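Local atomic coordinates of Cys-Gly metallodipeptidase DUG1 (Saccharomyces cerevisiae, PDB entry 4G1P), a protein that hydrolyses the dipeptide Cys-Gly as a homodimeric metallopeptidase of the M20 family and serves as the catalytic component of the glutathione-degrading complex. Residues A31-E36 / E171-L176; D112-E117 / K131-T136; M245-Q250 / K371-P376; L252-D257 / Q363-A368; G326-S329 / A333-V336. All coordinates share one frame; numbering follows the deposited sequence.

Contact 1: residues A31-E36 / E171-L176; sequences AVSSDE and EESGSL. With ZN (zinc ion), chain B; GLY (glycine), chain D.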
# COMPACT_ATOMS: atom_id res chain seq x y z
N ALA A 31 -7.93 -8.55 18.83
CA ALA A 31 -7.96 -9.82 18.10
C ALA A 31 -8.04 -9.62 16.59
O ALA A 31 -9.03 -9.99 15.95
CB ALA A 31 -9.16 -10.64 18.57
N VAL A 32 -7.00 -9.03 16.01
CA VAL A 32 -6.96 -8.84 14.57
C VAL A 32 -6.43 -10.12 13.91
O VAL A 32 -5.22 -10.36 13.88
CB VAL A 32 -6.07 -7.66 14.22
CG1 VAL A 32 -6.03 -7.44 12.70
CG2 VAL A 32 -6.53 -6.42 14.97
N SER A 33 -7.33 -10.94 13.40
CA SER A 33 -6.97 -12.25 12.86
C SER A 33 -6.11 -12.18 11.59
O SER A 33 -5.45 -13.15 11.23
CB SER A 33 -8.22 -13.07 12.58
OG SER A 33 -9.01 -12.45 11.58
N SER A 34 -6.11 -11.04 10.91
CA SER A 34 -5.39 -10.94 9.66
C SER A 34 -3.95 -10.55 9.93
O SER A 34 -3.14 -10.55 9.01
CB SER A 34 -6.02 -9.87 8.78
OG SER A 34 -5.91 -8.59 9.40
N ASP A 35 -3.64 -10.23 11.18
CA ASP A 35 -2.32 -9.74 11.57
C ASP A 35 -1.56 -10.77 12.39
O ASP A 35 -1.87 -10.99 13.56
CB ASP A 35 -2.46 -8.44 12.37
CG ASP A 35 -1.13 -7.73 12.60
OD1 ASP A 35 -0.10 -8.41 12.83
OD2 ASP A 35 -1.10 -6.49 12.55
N GLU A 36 -0.53 -11.36 11.80
CA GLU A 36 0.21 -12.44 12.45
C GLU A 36 0.82 -12.01 13.79
O GLU A 36 0.81 -12.78 14.75
CB GLU A 36 1.30 -12.99 11.54
CG GLU A 36 0.78 -13.79 10.37
CD GLU A 36 1.90 -14.26 9.48
OE1 GLU A 36 3.09 -14.12 9.89
OE2 GLU A 36 1.61 -14.77 8.37
N GLU A 171 -13.37 -15.01 11.24
CA GLU A 171 -14.42 -14.55 10.33
C GLU A 171 -13.91 -13.48 9.37
O GLU A 171 -14.29 -13.46 8.20
CB GLU A 171 -15.64 -14.06 11.08
CG GLU A 171 -16.94 -14.09 10.29
CD GLU A 171 -17.28 -12.77 9.59
OE1 GLU A 171 -16.46 -11.82 9.64
OE2 GLU A 171 -18.38 -12.68 8.98
N GLU A 172 -13.04 -12.60 9.86
CA GLU A 172 -12.51 -11.53 9.03
C GLU A 172 -11.35 -12.02 8.16
O GLU A 172 -10.72 -11.23 7.45
CB GLU A 172 -12.07 -10.33 9.90
CG GLU A 172 -13.13 -9.79 10.85
CD GLU A 172 -14.21 -8.98 10.13
OE1 GLU A 172 -14.13 -8.84 8.89
OE2 GLU A 172 -15.14 -8.48 10.80
N SER A 173 -11.10 -13.32 8.21
CA SER A 173 -9.99 -13.93 7.48
C SER A 173 -10.42 -15.25 6.83
O SER A 173 -9.69 -16.25 6.87
CB SER A 173 -8.81 -14.16 8.43
OG SER A 173 -8.43 -12.96 9.09
N GLY A 174 -11.61 -15.26 6.24
CA GLY A 174 -12.09 -16.40 5.49
C GLY A 174 -12.79 -17.51 6.26
O GLY A 174 -13.18 -18.50 5.66
N SER A 175 -12.94 -17.36 7.58
CA SER A 175 -13.57 -18.40 8.41
C SER A 175 -12.96 -19.77 8.17
O SER A 175 -13.67 -20.76 8.07
CB SER A 175 -15.08 -18.46 8.16
OG SER A 175 -15.72 -17.25 8.53
N LEU A 176 -11.64 -19.80 8.08
CA LEU A 176 -10.89 -21.00 7.73
C LEU A 176 -11.21 -22.20 8.61
O LEU A 176 -11.18 -22.09 9.84
CB LEU A 176 -9.38 -20.73 7.78
CG LEU A 176 -8.86 -19.64 6.84
CD1 LEU A 176 -7.33 -19.52 6.82
CD2 LEU A 176 -9.40 -19.86 5.45
ZN ZN B . -16.48 -7.82 9.36
N GLY D . -18.34 -8.12 7.59
CA GLY D . -17.66 -9.34 7.99
C GLY D . -17.34 -10.05 6.71
O GLY D . -17.97 -11.04 6.36
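In Ser33 and Ser173 the first torsion turns each OG toward the other segment: that of Ser33 stands between its own backbone N and carbonyl carbon (chi1 63°), that of Ser173 anti to its carbonyl carbon (chi1 -54°). Ser173 OG gives its hydrogen to Ser33 OG across 2.6 Å, and CB of Ser34 lies 3.9 Å from Ser173 OG. Ser33 OG is also bonded to Asp104 OD2, whose carboxylate takes the backbone N-H groups of Glu171 and Glu172 as well. Asp104 and Glu171 are probably active-site residues, as in relatives, so the serine pair probably acts as a second shell. Glu172 bends at chi2 and carries OE2 to 2.1 Å from the zinc ion, with OE1 the longer zinc contact at 2.6 Å; Asp137 and His450 bind the same zinc, and Gln106 is hydrogen-bonded to OE1. Glu171 OE2 comes to 3.1 Å from O of the bound glycine. In the fold, 31-36 links helix 16-28 to helix 39-55, with Ala31 against the latter, and 171-176 joins strand 162-168 to helix 178-185, Glu171 lying on Tyr100 and His102 of strand 96-102, Glu172 on His102.

Contact 2: residues D112-E117 / K131-T136; sequences DGWDTE and KGRGVT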
# COMPACT_ATOMS: atom_id res chain seq x y z
N ASP A 112 -5.54 6.09 10.62
CA ASP A 112 -6.43 5.87 9.48
C ASP A 112 -7.48 6.96 9.41
O ASP A 112 -8.16 7.09 8.40
CB ASP A 112 -7.14 4.51 9.55
CG ASP A 112 -6.19 3.33 9.56
OD1 ASP A 112 -5.04 3.49 9.11
OD2 ASP A 112 -6.62 2.24 10.00
N GLY A 113 -7.66 7.72 10.49
CA GLY A 113 -8.67 8.77 10.51
C GLY A 113 -9.64 8.70 11.68
O GLY A 113 -10.57 9.49 11.77
N TRP A 114 -9.40 7.75 12.58
CA TRP A 114 -10.20 7.57 13.79
C TRP A 114 -10.17 8.79 14.69
O TRP A 114 -9.12 9.41 14.86
CB TRP A 114 -9.67 6.39 14.58
CG TRP A 114 -10.11 5.08 14.04
CD1 TRP A 114 -9.64 4.45 12.92
CD2 TRP A 114 -11.12 4.23 14.58
NE1 TRP A 114 -10.30 3.27 12.74
CE2 TRP A 114 -11.21 3.11 13.74
CE3 TRP A 114 -11.95 4.32 15.70
CZ2 TRP A 114 -12.10 2.07 13.99
CZ3 TRP A 114 -12.83 3.29 15.95
CH2 TRP A 114 -12.90 2.17 15.09
N ASP A 115 -11.31 9.13 15.28
CA ASP A 115 -11.38 10.26 16.19
C ASP A 115 -10.92 9.84 17.57
O ASP A 115 -10.45 10.65 18.36
CB ASP A 115 -12.79 10.86 16.23
CG ASP A 115 -13.16 11.60 14.94
OD1 ASP A 115 -12.46 11.42 13.90
OD2 ASP A 115 -14.14 12.37 14.95
N THR A 116 -11.04 8.56 17.85
CA THR A 116 -10.62 8.00 19.13
C THR A 116 -9.74 6.83 18.82
O THR A 116 -9.68 6.39 17.69
CB THR A 116 -11.83 7.47 19.93
OG1 THR A 116 -12.69 6.74 19.05
CG2 THR A 116 -12.62 8.60 20.52
N GLU A 117 -9.09 6.30 19.83
CA GLU A 117 -8.23 5.16 19.64
C GLU A 117 -9.09 3.90 19.49
O GLU A 117 -9.84 3.54 20.41
CB GLU A 117 -7.30 5.08 20.83
CG GLU A 117 -6.96 6.47 21.33
CD GLU A 117 -6.04 6.47 22.53
OE1 GLU A 117 -4.93 5.90 22.41
OE2 GLU A 117 -6.43 7.04 23.58
N LYS A 131 -17.94 3.79 20.73
CA LYS A 131 -17.00 3.84 19.60
C LYS A 131 -15.81 2.94 19.86
O LYS A 131 -15.13 3.06 20.88
CB LYS A 131 -16.52 5.28 19.36
CG LYS A 131 -17.64 6.29 19.48
CD LYS A 131 -17.16 7.71 19.27
CE LYS A 131 -16.96 7.96 17.77
NZ LYS A 131 -18.11 7.41 16.97
N GLY A 132 -15.57 2.02 18.93
CA GLY A 132 -14.44 1.11 19.04
C GLY A 132 -14.47 0.09 17.92
O GLY A 132 -15.55 -0.25 17.42
N ARG A 133 -13.29 -0.38 17.50
CA ARG A 133 -13.21 -1.41 16.46
C ARG A 133 -13.77 -2.72 16.98
O ARG A 133 -13.34 -3.23 18.01
CB ARG A 133 -11.77 -1.63 15.99
CG ARG A 133 -11.57 -2.93 15.20
CD ARG A 133 -12.38 -2.93 13.88
NE ARG A 133 -11.70 -2.22 12.80
CZ ARG A 133 -12.24 -1.25 12.06
NH1 ARG A 133 -13.48 -0.85 12.28
NH2 ARG A 133 -11.54 -0.68 11.10
N GLY A 134 -14.74 -3.28 16.26
CA GLY A 134 -15.30 -4.57 16.63
C GLY A 134 -16.55 -4.45 17.47
O GLY A 134 -17.16 -5.47 17.82
N VAL A 135 -16.95 -3.23 17.79
CA VAL A 135 -18.08 -3.05 18.69
C VAL A 135 -19.41 -3.48 18.05
O VAL A 135 -20.28 -4.01 18.73
CB VAL A 135 -18.14 -1.63 19.31
CG1 VAL A 135 -18.66 -0.61 18.32
CG2 VAL A 135 -19.00 -1.67 20.55
N THR A 136 -19.55 -3.28 16.74
CA THR A 136 -20.71 -3.82 16.03
C THR A 136 -20.37 -5.09 15.24
O THR A 136 -21.24 -5.91 14.99
CB THR A 136 -21.36 -2.77 15.09
OG1 THR A 136 -22.72 -3.13 14.83
CG2 THR A 136 -20.63 -2.69 13.76
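The indole of Trp114 sets its six-membered edge against the flat guanidinium of Arg133, the two planes standing 74° apart. CZ2 sits 3.6 Å above one guanidinium face, displaced toward the rim, and in return Arg133 CZ lies at the indole edge, in the plane of the rings. The nearest side-chain pair is Trp114 CZ2 and Arg133 NH1 at 3.7 Å. Beside it, Trp114 CH2 reaches Arg133 N at 3.5 Å and Gly132 C at 3.8 Å, both obliquely. Arg133 gets its head group there by folding: CG leaves anti to the backbone N (chi1 164°), and bends at chi2 and chi3 turn the chain back beside the ring. A lighter touch joins Thr116 OG1 to Lys131 CB at 4.1 Å, their side chains crossing at about a right angle. Ile452 also packs on Trp114. The polar rim of the guanidinium is taken up by NH1 with Glu454 OE1 in a salt bridge and with Ser451 O, and by NH2 with Pro107 O; Glu454 further receives the N-H groups of Gly134 and Thr136. Chain from 107, 114 and 451-454 thus surrounds a buried arginine whose side chain is about 6 Å from that of the zinc ligand His450. A type II turn from Gly132 to Val135 leads on into helix 135-154, which carries the zinc ligand Asp137. Since the indole offers its edge and not its pi face, the contact is chiefly van der Waals, and the positive charge is probably balanced by Glu454 and the carbonyl oxygens, with little help from the ring.

Contact 3: residues M245-Q250 / K371-P376; sequences MIDLMQ and KSLNSP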
# COMPACT_ATOMS: atom_id res chain seq x y z
N MET A 245 2.95 -3.12 -13.00
CA MET A 245 1.93 -2.14 -12.65
C MET A 245 1.11 -1.64 -13.85
O MET A 245 -0.08 -1.36 -13.72
CB MET A 245 2.51 -0.95 -11.88
CG MET A 245 2.59 -1.18 -10.37
SD MET A 245 1.00 -1.59 -9.57
CE MET A 245 0.17 -0.01 -9.62
N ILE A 246 1.75 -1.53 -15.01
CA ILE A 246 1.07 -1.02 -16.19
C ILE A 246 0.08 -2.06 -16.73
O ILE A 246 -1.08 -1.75 -17.01
CB ILE A 246 2.08 -0.56 -17.25
CG1 ILE A 246 2.82 0.68 -16.74
CG2 ILE A 246 1.38 -0.24 -18.55
CD1 ILE A 246 3.99 1.12 -17.63
N ASP A 247 0.54 -3.30 -16.85
CA ASP A 247 -0.36 -4.38 -17.23
C ASP A 247 -1.53 -4.45 -16.26
O ASP A 247 -2.70 -4.54 -16.67
CB ASP A 247 0.39 -5.71 -17.25
CG ASP A 247 1.58 -5.69 -18.20
OD1 ASP A 247 1.61 -4.80 -19.07
OD2 ASP A 247 2.48 -6.55 -18.06
N LEU A 248 -1.22 -4.36 -14.97
CA LEU A 248 -2.21 -4.53 -13.91
C LEU A 248 -3.33 -3.51 -13.94
O LEU A 248 -4.48 -3.84 -13.67
CB LEU A 248 -1.55 -4.53 -12.53
CG LEU A 248 -2.52 -4.86 -11.40
CD1 LEU A 248 -2.92 -6.33 -11.49
CD2 LEU A 248 -1.99 -4.49 -10.00
N MET A 249 -3.02 -2.26 -14.28
CA MET A 249 -4.07 -1.26 -14.41
C MET A 249 -5.02 -1.64 -15.53
O MET A 249 -6.23 -1.39 -15.47
CB MET A 249 -3.49 0.13 -14.66
CG MET A 249 -2.54 0.58 -13.55
SD MET A 249 -3.29 0.69 -11.91
CE MET A 249 -2.96 -0.93 -11.18
N GLN A 250 -4.48 -2.26 -16.56
CA GLN A 250 -5.31 -2.68 -17.67
C GLN A 250 -6.17 -3.89 -17.33
O GLN A 250 -7.37 -3.91 -17.60
CB GLN A 250 -4.45 -2.88 -18.92
CG GLN A 250 -4.24 -1.56 -19.65
CD GLN A 250 -2.93 -1.48 -20.42
OE1 GLN A 250 -2.23 -2.48 -20.59
NE2 GLN A 250 -2.60 -0.28 -20.89
N LYS A 371 -3.25 -11.58 -21.86
CA LYS A 371 -2.60 -12.06 -23.08
C LYS A 371 -2.73 -11.06 -24.22
O LYS A 371 -1.81 -10.91 -25.03
CB LYS A 371 -3.18 -13.41 -23.49
CG LYS A 371 -2.56 -13.98 -24.76
CD LYS A 371 -3.36 -15.17 -25.26
CE LYS A 371 -2.86 -15.66 -26.61
NZ LYS A 371 -3.81 -16.65 -27.20
N SER A 372 -3.85 -10.36 -24.27
CA SER A 372 -4.06 -9.35 -25.30
C SER A 372 -3.19 -8.11 -25.09
O SER A 372 -3.27 -7.16 -25.87
CB SER A 372 -5.52 -8.90 -25.31
OG SER A 372 -5.75 -7.96 -24.29
N LEU A 373 -2.40 -8.11 -24.03
CA LEU A 373 -1.53 -6.97 -23.76
C LEU A 373 -0.23 -7.11 -24.52
O LEU A 373 0.45 -6.11 -24.76
CB LEU A 373 -1.24 -6.86 -22.28
CG LEU A 373 -2.43 -6.52 -21.41
CD1 LEU A 373 -1.91 -5.93 -20.11
CD2 LEU A 373 -3.32 -5.53 -22.11
N ASN A 374 0.10 -8.33 -24.90
CA ASN A 374 1.37 -8.61 -25.56
C ASN A 374 2.50 -8.15 -24.66
O ASN A 374 3.32 -7.32 -25.03
CB ASN A 374 1.45 -7.94 -26.94
CG ASN A 374 0.59 -8.63 -27.98
OD1 ASN A 374 0.61 -9.86 -28.10
ND2 ASN A 374 -0.16 -7.85 -28.75
N SER A 375 2.50 -8.69 -23.45
CA SER A 375 3.47 -8.32 -22.44
C SER A 375 4.34 -9.51 -22.12
O SER A 375 3.84 -10.64 -22.04
CB SER A 375 2.75 -7.85 -21.18
OG SER A 375 3.58 -7.98 -20.03
N PRO A 376 5.63 -9.27 -21.92
CA PRO A 376 6.57 -10.33 -21.53
C PRO A 376 6.38 -10.76 -20.08
O PRO A 376 7.02 -11.71 -19.66
CB PRO A 376 7.93 -9.65 -21.68
CG PRO A 376 7.66 -8.21 -21.51
CD PRO A 376 6.28 -7.96 -22.05
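Asp247 and Gln250, on one side of helix 244-252, receive Leu373 and Ser375 from the loop that leaves helix 355-371: a mixed contact of one hydrogen bond and one leucine laid against the helix, in the lid domain at the dimer interface. Ser375 OG donates to Asp247 OD2 over 2.7 Å, coming from above the carboxylate, 37° out of its plane. That hydroxyl reaches the helix because OG stands anti to the backbone N (chi1 157°). Asn377 reinforces the pair, its ND2 bonding Asp247 OD2 and its backbone N bonding Ser375 OG. Two residues earlier, CD1 of Leu373 presses on the helix backbone, 3.6 Å from Asp247 CA, and both its methyls lie against the amide oxygen of Gln250, with CD1 3.5 Å from OE1. The second carboxylate oxygen, Asp247 OD1, is bonded to Ser258 OG of the second subunit, so the two oxygens of this buried acid serve two different chains. Around this, Leu248 settles the helix on strands 210-226 and 340-349, Phe370 of helix 355-371 packs against Asp247 and Ser375, and Met249 meets Met249 of the second subunit.

Contact 4: residues L252-D257 / Q363-A368; sequences LGSLVD and QKHCDA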
# COMPACT_ATOMS: atom_id res chain seq x y z
N LEU A 252 -7.04 -5.04 -14.29
CA LEU A 252 -7.95 -4.66 -13.22
C LEU A 252 -9.03 -3.74 -13.75
O LEU A 252 -10.18 -3.81 -13.34
CB LEU A 252 -7.19 -3.94 -12.12
CG LEU A 252 -7.09 -4.59 -10.74
CD1 LEU A 252 -7.30 -6.09 -10.82
CD2 LEU A 252 -5.75 -4.24 -10.11
N GLY A 253 -8.65 -2.88 -14.69
CA GLY A 253 -9.55 -1.88 -15.21
C GLY A 253 -10.53 -2.44 -16.22
O GLY A 253 -11.28 -1.70 -16.84
N SER A 254 -10.55 -3.76 -16.36
CA SER A 254 -11.37 -4.40 -17.37
C SER A 254 -12.43 -5.25 -16.70
O SER A 254 -13.15 -5.98 -17.36
CB SER A 254 -10.51 -5.29 -18.26
OG SER A 254 -10.19 -6.50 -17.58
N LEU A 255 -12.51 -5.15 -15.37
CA LEU A 255 -13.37 -6.04 -14.61
C LEU A 255 -14.78 -5.49 -14.39
O LEU A 255 -15.73 -6.24 -14.23
CB LEU A 255 -12.74 -6.37 -13.25
CG LEU A 255 -11.40 -7.11 -13.22
CD1 LEU A 255 -10.91 -7.26 -11.79
CD2 LEU A 255 -11.53 -8.47 -13.88
N VAL A 256 -14.90 -4.17 -14.41
CA VAL A 256 -16.14 -3.50 -14.01
C VAL A 256 -16.07 -2.02 -14.39
O VAL A 256 -15.01 -1.42 -14.33
CB VAL A 256 -16.35 -3.61 -12.49
CG1 VAL A 256 -15.16 -3.04 -11.73
CG2 VAL A 256 -17.62 -2.90 -12.08
N ASP A 257 -17.19 -1.43 -14.78
CA ASP A 257 -17.16 -0.01 -15.10
C ASP A 257 -17.55 0.88 -13.92
O ASP A 257 -17.72 0.41 -12.80
CB ASP A 257 -17.98 0.30 -16.36
CG ASP A 257 -19.46 -0.06 -16.20
OD1 ASP A 257 -20.00 0.03 -15.08
OD2 ASP A 257 -20.08 -0.42 -17.22
N GLN A 363 -10.89 -16.16 -14.10
CA GLN A 363 -9.59 -16.52 -14.64
C GLN A 363 -9.53 -16.40 -16.16
O GLN A 363 -8.58 -15.85 -16.72
CB GLN A 363 -9.26 -17.95 -14.23
CG GLN A 363 -8.81 -18.08 -12.80
CD GLN A 363 -8.79 -19.51 -12.33
OE1 GLN A 363 -9.35 -20.38 -12.98
NE2 GLN A 363 -8.13 -19.76 -11.21
N LYS A 364 -10.55 -16.93 -16.81
CA LYS A 364 -10.63 -16.84 -18.26
C LYS A 364 -10.55 -15.39 -18.71
O LYS A 364 -9.81 -15.07 -19.63
CB LYS A 364 -11.91 -17.52 -18.77
CG LYS A 364 -12.20 -17.36 -20.26
CD LYS A 364 -13.32 -18.31 -20.71
CE LYS A 364 -14.08 -17.77 -21.93
NZ LYS A 364 -13.68 -18.40 -23.23
N HIS A 365 -11.28 -14.52 -18.04
CA HIS A 365 -11.32 -13.11 -18.40
C HIS A 365 -9.97 -12.44 -18.18
O HIS A 365 -9.47 -11.70 -19.04
CB HIS A 365 -12.39 -12.39 -17.57
CG HIS A 365 -12.37 -10.91 -17.71
ND1 HIS A 365 -13.26 -10.22 -18.50
CD2 HIS A 365 -11.58 -9.97 -17.14
CE1 HIS A 365 -13.01 -8.92 -18.42
NE2 HIS A 365 -11.99 -8.74 -17.60
N CYS A 366 -9.37 -12.69 -17.02
CA CYS A 366 -8.12 -12.05 -16.67
C CYS A 366 -6.98 -12.53 -17.54
O CYS A 366 -6.16 -11.74 -17.99
CB CYS A 366 -7.81 -12.28 -15.19
SG CYS A 366 -8.88 -11.34 -14.09
N ASP A 367 -6.94 -13.84 -17.78
CA ASP A 367 -5.91 -14.43 -18.62
C ASP A 367 -5.98 -13.86 -20.04
O ASP A 367 -4.96 -13.54 -20.67
CB ASP A 367 -6.04 -15.96 -18.64
CG ASP A 367 -5.53 -16.63 -17.37
OD1 ASP A 367 -4.85 -15.96 -16.56
OD2 ASP A 367 -5.78 -17.83 -17.17
N ALA A 368 -7.21 -13.70 -20.52
CA ALA A 368 -7.41 -13.28 -21.89
C ALA A 368 -7.05 -11.82 -22.05
O ALA A 368 -6.49 -11.41 -23.07
CB ALA A 368 -8.84 -13.51 -22.30
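His365 meets a hydroxyl and a methyl of the loop that follows helix 244-252 with the NE2-CD2 side of its ring, and the two ends of that side differ. The tight, buried part is made by Leu255: its CD2 meets His365 CD2 obliquely at 3.6 Å and reaches Cys366 SG at 3.9 Å, and the leucine continues inward onto Phe345 and Leu319 of the sheet. The other end of the ring, facing Ser254, is the looser side, partly open to solvent, though Ile264 gives His365 some further cover. Here NE2 donates to Ser254 OG across 2.9 Å, the oxygen lying near the ring edge but 20° out of the ring plane. A chi1 of 171° swings the ring of His365 off its helix toward that serine, whose OG is in turn bonded to Val251 O, in the last turn of helix 244-252. A leucine in place of His365 would probably leave Ser254 OG without its N-H donor and cost the turn its polar tie to helix 355-371. Helices 244-252 and 355-371, with strands 210-226, 318-325, 340-349 and 378-391, follow the order beta-alpha-beta-beta-alpha-beta, with extra helices inserted after the first: the ferredoxin-like arrangement of the M20 lid or dimerisation domain, in which the turn ending one helix is here fastened to the side of the other.

Contact 5: residues G326-S329 / A333-V336; sequences GAFS and AKTV. With CYS (cysteine), chain E.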
# COMPACT_ATOMS: atom_id res chain seq x y z
N GLY A 326 2.29 -4.81 -3.10
CA GLY A 326 3.61 -5.03 -3.67
C GLY A 326 4.18 -3.82 -4.40
O GLY A 326 5.28 -3.89 -4.97
N ALA A 327 3.44 -2.72 -4.39
CA ALA A 327 3.88 -1.51 -5.04
C ALA A 327 4.14 -0.41 -4.02
O ALA A 327 4.39 -0.69 -2.84
CB ALA A 327 2.87 -1.05 -6.08
N PHE A 328 4.08 0.83 -4.47
CA PHE A 328 4.38 1.94 -3.58
C PHE A 328 3.10 2.60 -3.08
O PHE A 328 2.32 3.14 -3.87
CB PHE A 328 5.30 2.95 -4.27
CG PHE A 328 5.39 4.25 -3.57
CD1 PHE A 328 6.01 4.34 -2.33
CD2 PHE A 328 4.84 5.40 -4.13
CE1 PHE A 328 6.09 5.58 -1.66
CE2 PHE A 328 4.92 6.64 -3.46
CZ PHE A 328 5.55 6.72 -2.23
N SER A 329 2.89 2.57 -1.77
CA SER A 329 1.59 2.96 -1.22
C SER A 329 1.66 3.98 -0.09
O SER A 329 0.63 4.35 0.48
CB SER A 329 0.82 1.72 -0.77
OG SER A 329 1.56 1.02 0.21
N ALA A 333 6.32 10.53 -3.04
CA ALA A 333 6.81 10.01 -4.30
C ALA A 333 7.86 8.90 -4.13
O ALA A 333 8.75 9.00 -3.30
CB ALA A 333 7.36 11.15 -5.13
N LYS A 334 7.75 7.84 -4.92
CA LYS A 334 8.81 6.86 -5.01
C LYS A 334 8.99 6.43 -6.48
O LYS A 334 8.05 5.97 -7.14
CB LYS A 334 8.53 5.66 -4.11
CG LYS A 334 9.73 4.72 -3.86
CD LYS A 334 9.28 3.50 -3.08
CE LYS A 334 10.43 2.72 -2.42
NZ LYS A 334 9.98 2.03 -1.13
N THR A 335 10.20 6.60 -6.99
CA THR A 335 10.48 6.33 -8.39
C THR A 335 10.94 4.91 -8.52
O THR A 335 12.15 4.64 -8.60
CB THR A 335 11.57 7.24 -8.93
OG1 THR A 335 12.58 7.40 -7.94
CG2 THR A 335 11.01 8.60 -9.28
N VAL A 336 9.98 4.01 -8.57
CA VAL A 336 10.27 2.59 -8.61
C VAL A 336 9.33 1.84 -9.56
O VAL A 336 8.17 2.20 -9.72
CB VAL A 336 10.18 1.97 -7.18
CG1 VAL A 336 8.78 2.17 -6.60
CG2 VAL A 336 10.54 0.51 -7.21
N CYS E . 15.63 9.56 -7.63
CA CYS E . 14.45 9.97 -8.36
C CYS E . 14.58 9.51 -9.81
O CYS E . 15.56 9.82 -10.49
CB CYS E . 14.25 11.48 -8.25
SG CYS E . 12.79 12.08 -9.06
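The loop between strands 318-325 and 336-337 of the lid domain carries this contact, a CH-pi contact joined to an inverse gamma turn, and it belongs to the dimer interface. Phe328 stands on one side of the loop and Lys334 on the other. The CB of Lys334 lies over the middle of the Phe328 ring, 3.3 Å from its centroid and only 10° off the ring normal. Beyond it the extended lysine chain runs obliquely across the same face, with CD 3.5 Å from Phe328 CD1, so it is the aliphatic part of the lysine that does the packing. CG of Phe328 stands anti to the backbone N (chi1 166°), which turns the ring toward 333-336. There Phe328 CZ touches Ala333 C at 3.7 Å, while the CB of Phe328 faces Val336 CG1 at 4.3 Å. Shrinking Phe328 to a serine would probably strip the lysine methylenes of their apolar floor and leave the turn behind them less firmly placed. That turn centres on Thr335, with a weak bond from Val336 N to Lys334 O at 3.1 Å. The second subunit covers it: Tyr220 OH of that chain bonds Lys334 O, and His450 ND1 of that chain makes a weak bond to Thr335 O. The loop thus appears to complete the partner's active site, where a bound cysteine is hydrogen-bonded to Arg348 NH1 of the second subunit, and Thr335 OG1 comes to 3.2 Å from the CA of that cysteine.

Overall arrangement
From the N terminus, contact 1 closes the first long loop, joining 31-36 to the zinc-site corner at 171-176 in the catalytic domain. Contact 2 is nested inside it as a short loop, about 6 Å away at the nearest atoms. The chain then enters the lid domain, and contacts 3, 4 and 5 nest one within another: contact 3 outermost, contact 4 inside it, contact 5 innermost. No contacts cross. Contacts 3 and 4, their centres 11 Å apart, tie helix 244-252 and its following turn to helix 355-371 and its following loop. Contact 5 meets contact 3 where Met245 SD packs on Ala327 CB at 4.0 Å. All three lid contacts touch the second subunit.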